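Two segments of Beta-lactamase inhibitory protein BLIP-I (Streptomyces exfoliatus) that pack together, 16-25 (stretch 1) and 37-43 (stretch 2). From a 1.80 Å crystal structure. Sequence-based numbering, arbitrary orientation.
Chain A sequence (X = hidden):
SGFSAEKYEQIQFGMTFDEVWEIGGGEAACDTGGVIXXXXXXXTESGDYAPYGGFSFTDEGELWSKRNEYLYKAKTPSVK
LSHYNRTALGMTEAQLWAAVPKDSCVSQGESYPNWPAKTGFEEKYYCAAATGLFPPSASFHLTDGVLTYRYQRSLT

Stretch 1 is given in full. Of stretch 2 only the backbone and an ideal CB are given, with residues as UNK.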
# COMPACT_ATOMS: atom_id res chain seq x y z
N THR A 16 -5.28 -15.44 -9.68
CA THR A 16 -5.52 -16.52 -8.72
C THR A 16 -4.44 -16.56 -7.62
O THR A 16 -3.35 -15.99 -7.76
CB THR A 16 -5.54 -17.91 -9.37
OG1 THR A 16 -4.23 -18.24 -9.85
CG2 THR A 16 -6.55 -17.97 -10.54
N PHE A 17 -4.77 -17.25 -6.53
CA PHE A 17 -3.79 -17.52 -5.49
C PHE A 17 -2.51 -18.12 -6.08
O PHE A 17 -1.40 -17.70 -5.74
CB PHE A 17 -4.42 -18.51 -4.46
CG PHE A 17 -3.49 -18.85 -3.31
CD1 PHE A 17 -2.51 -19.83 -3.47
CD2 PHE A 17 -3.64 -18.23 -2.07
CE1 PHE A 17 -1.65 -20.15 -2.43
CE2 PHE A 17 -2.80 -18.57 -1.00
CZ PHE A 17 -1.82 -19.54 -1.18
N ASP A 18 -2.64 -19.13 -6.94
CA ASP A 18 -1.46 -19.79 -7.48
C ASP A 18 -0.64 -18.82 -8.33
O ASP A 18 0.61 -18.84 -8.28
CB ASP A 18 -1.83 -21.03 -8.30
CG ASP A 18 -2.27 -22.19 -7.41
OD1 ASP A 18 -1.91 -22.16 -6.21
OD2 ASP A 18 -3.00 -23.08 -7.93
N GLU A 19 -1.32 -17.97 -9.10
CA GLU A 19 -0.62 -17.01 -9.95
C GLU A 19 0.19 -16.04 -9.09
O GLU A 19 1.35 -15.72 -9.39
CB GLU A 19 -1.60 -16.24 -10.86
CG GLU A 19 -1.92 -17.10 -12.09
CD GLU A 19 -3.09 -16.57 -12.90
OE1 GLU A 19 -3.89 -15.77 -12.39
OE2 GLU A 19 -3.18 -16.95 -14.08
N VAL A 20 -0.43 -15.54 -8.04
CA VAL A 20 0.25 -14.61 -7.17
C VAL A 20 1.41 -15.27 -6.42
O VAL A 20 2.48 -14.68 -6.30
CB VAL A 20 -0.77 -14.00 -6.16
CG1 VAL A 20 -0.01 -13.14 -5.16
CG2 VAL A 20 -1.80 -13.15 -6.93
N TRP A 21 1.18 -16.48 -5.89
CA TRP A 21 2.24 -17.25 -5.22
C TRP A 21 3.46 -17.43 -6.15
O TRP A 21 4.61 -17.25 -5.71
CB TRP A 21 1.66 -18.61 -4.79
CG TRP A 21 2.57 -19.49 -3.95
CD1 TRP A 21 3.29 -20.54 -4.39
CD2 TRP A 21 2.77 -19.42 -2.54
NE1 TRP A 21 3.96 -21.14 -3.35
CE2 TRP A 21 3.65 -20.46 -2.19
CE3 TRP A 21 2.29 -18.56 -1.54
CZ2 TRP A 21 4.08 -20.66 -0.88
CZ3 TRP A 21 2.70 -18.76 -0.26
CH2 TRP A 21 3.61 -19.81 0.07
N GLU A 22 3.20 -17.76 -7.41
CA GLU A 22 4.28 -17.98 -8.38
C GLU A 22 5.06 -16.67 -8.60
O GLU A 22 6.30 -16.65 -8.54
CB GLU A 22 3.73 -18.55 -9.70
CG GLU A 22 4.77 -18.53 -10.85
CD GLU A 22 5.85 -19.58 -10.72
OE1 GLU A 22 5.65 -20.56 -9.98
OE2 GLU A 22 6.90 -19.47 -11.39
N ILE A 23 4.34 -15.60 -8.87
CA ILE A 23 5.01 -14.32 -9.15
C ILE A 23 5.78 -13.83 -7.92
O ILE A 23 6.91 -13.34 -8.03
CB ILE A 23 4.01 -13.24 -9.61
CG1 ILE A 23 3.50 -13.59 -11.03
CG2 ILE A 23 4.70 -11.90 -9.63
CD1 ILE A 23 2.22 -12.82 -11.39
N GLY A 24 5.18 -13.95 -6.74
CA GLY A 24 5.82 -13.50 -5.52
C GLY A 24 7.12 -14.21 -5.19
O GLY A 24 7.93 -13.68 -4.45
N GLY A 25 7.31 -15.43 -5.70
CA GLY A 25 8.54 -16.16 -5.37
C GLY A 25 8.34 -17.48 -4.66
O GLY A 25 9.31 -18.12 -4.28
N UNK A 37 -3.35 -16.67 7.53
CA UNK A 37 -4.61 -17.27 7.07
C UNK A 37 -4.59 -17.59 5.59
O UNK A 37 -3.56 -17.99 5.07
CB UNK A 37 -5.78 -16.33 7.37
N UNK A 38 -5.73 -17.40 4.91
CA UNK A 38 -5.85 -17.76 3.49
C UNK A 38 -5.00 -16.85 2.58
O UNK A 38 -4.86 -17.10 1.38
CB UNK A 38 -7.32 -17.69 3.06
N UNK A 39 -4.45 -15.77 3.15
CA UNK A 39 -3.73 -14.77 2.37
C UNK A 39 -2.28 -15.18 2.06
O UNK A 39 -1.86 -16.29 2.39
CB UNK A 39 -3.74 -13.44 3.12
N UNK A 40 -1.54 -14.31 1.38
CA UNK A 40 -0.12 -14.58 1.14
C UNK A 40 0.64 -13.39 1.63
O UNK A 40 0.20 -12.26 1.39
CB UNK A 40 0.18 -14.86 -0.33
N UNK A 41 1.81 -13.61 2.22
CA UNK A 41 2.67 -12.49 2.63
C UNK A 41 4.07 -12.83 2.14
O UNK A 41 4.54 -13.97 2.34
CB UNK A 41 2.64 -12.26 4.14
N UNK A 42 4.73 -11.88 1.49
CA UNK A 42 6.09 -12.09 0.96
C UNK A 42 6.97 -10.94 1.46
O UNK A 42 6.59 -9.78 1.36
CB UNK A 42 6.09 -12.16 -0.57
N UNK A 43 8.14 -11.27 1.99
CA UNK A 43 9.11 -10.28 2.50
C UNK A 43 10.28 -10.17 1.53
O UNK A 43 10.70 -11.16 0.97
CB UNK A 43 9.61 -10.66 3.89

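Helix 17-24 and strand 40-43 run nearly parallel, 8° apart in direction, their axes 9.7 Å apart at closest approach. No hydrogen bond joins them, so the rules here are rules of shape.

Position 37 has a positive phi, and no atom of stretch 1 lies within 5.5 Å of its ideal CB. The phi, not the contact, argues for glycine, and the residue is Gly 37.

At position 38 the CA-to-CB bond points sideways and meets nothing of stretch 1, so polar or small residues would do. What matters is the backbone, whose O sits 3.5 Å from Phe 17 CE2, at the edge of the ring near its plane. The residue is Asp 38, whose side chain makes no close contact with stretch 1.

Position 39 points away. Stretch 1 sets no demand on its side chain, although its carbonyl O also lies near the ring edge, 4.2 Å from Phe 17 CE2. It is Ser 39, with OG hydrogen-bonded elsewhere in the structure.

Position 40 is where the helix makes its demand. The CB points toward it, 4.4 Å from Trp 21 CE3, 4.8 Å from Phe 17 CE2 and 5.1 Å from Val 20 CG1. These neighbours form an apolar pocket, with no side-chain charge or polar group to pair with. Isoleucine, leucine or methionine could reach into it; valine would fit the beta backbone but reach less deeply. The residue is Ile 40. Its CG1 packs 3.4 Å from Phe 17 CE2, and its CD1 lies over a face of that ring, 3.7 Å from the centroid and 15° off the normal, a CH-pi contact. The same CD1 methyl meets Trp 21 CE3 at 3.9 Å, at the edge of the indole, and Val 20 CG1 at 4.0 Å.

Position 41 points away, in the usual alternation of a strand, and stretch 1 leaves the choice free. It is Leu 41.

Position 42 turns toward the helix again, but here it meets the backbone of Gly 24, whose O is 4.6 Å from the ideal CB. A small or slender side chain suits this close approach: alanine, serine, cysteine or perhaps valine. The residue is Cys 42, its SG 4.3 Å from Gly 24 CA and covalently bonded elsewhere in the structure. An ideal CB on Gly 24 would come within a tight 3.0 Å of that SG, so the bare glycine makes room for it.

Position 43 is out of reach and unconstrained by stretch 1; it is Phe 43.

Stretch 2, residues 37-43: GDSILCF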
# COMPACT_ATOMS: atom_id res chain seq x y z
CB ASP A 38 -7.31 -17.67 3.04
CG ASP A 38 -8.18 -18.79 3.63
OD1 ASP A 38 -7.64 -19.73 4.21
OD2 ASP A 38 -9.40 -18.70 3.50
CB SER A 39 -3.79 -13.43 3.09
OG SER A 39 -5.16 -12.99 3.16
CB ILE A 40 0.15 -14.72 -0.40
CG1 ILE A 40 -0.54 -15.99 -0.94
CG2 ILE A 40 1.65 -14.78 -0.68
CD1 ILE A 40 -0.54 -16.12 -2.48
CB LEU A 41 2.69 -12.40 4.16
CG LEU A 41 3.45 -11.27 4.85
CD1 LEU A 41 2.85 -9.95 4.44
CD2 LEU A 41 3.33 -11.45 6.38
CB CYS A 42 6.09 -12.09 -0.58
SG CYS A 42 4.85 -13.19 -1.38
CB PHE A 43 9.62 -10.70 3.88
CG PHE A 43 8.63 -10.46 5.01
CD1 PHE A 43 8.53 -9.22 5.61
CD2 PHE A 43 7.82 -11.50 5.47
CE1 PHE A 43 7.63 -9.00 6.65
CE2 PHE A 43 6.92 -11.29 6.50
CZ PHE A 43 6.82 -10.03 7.10
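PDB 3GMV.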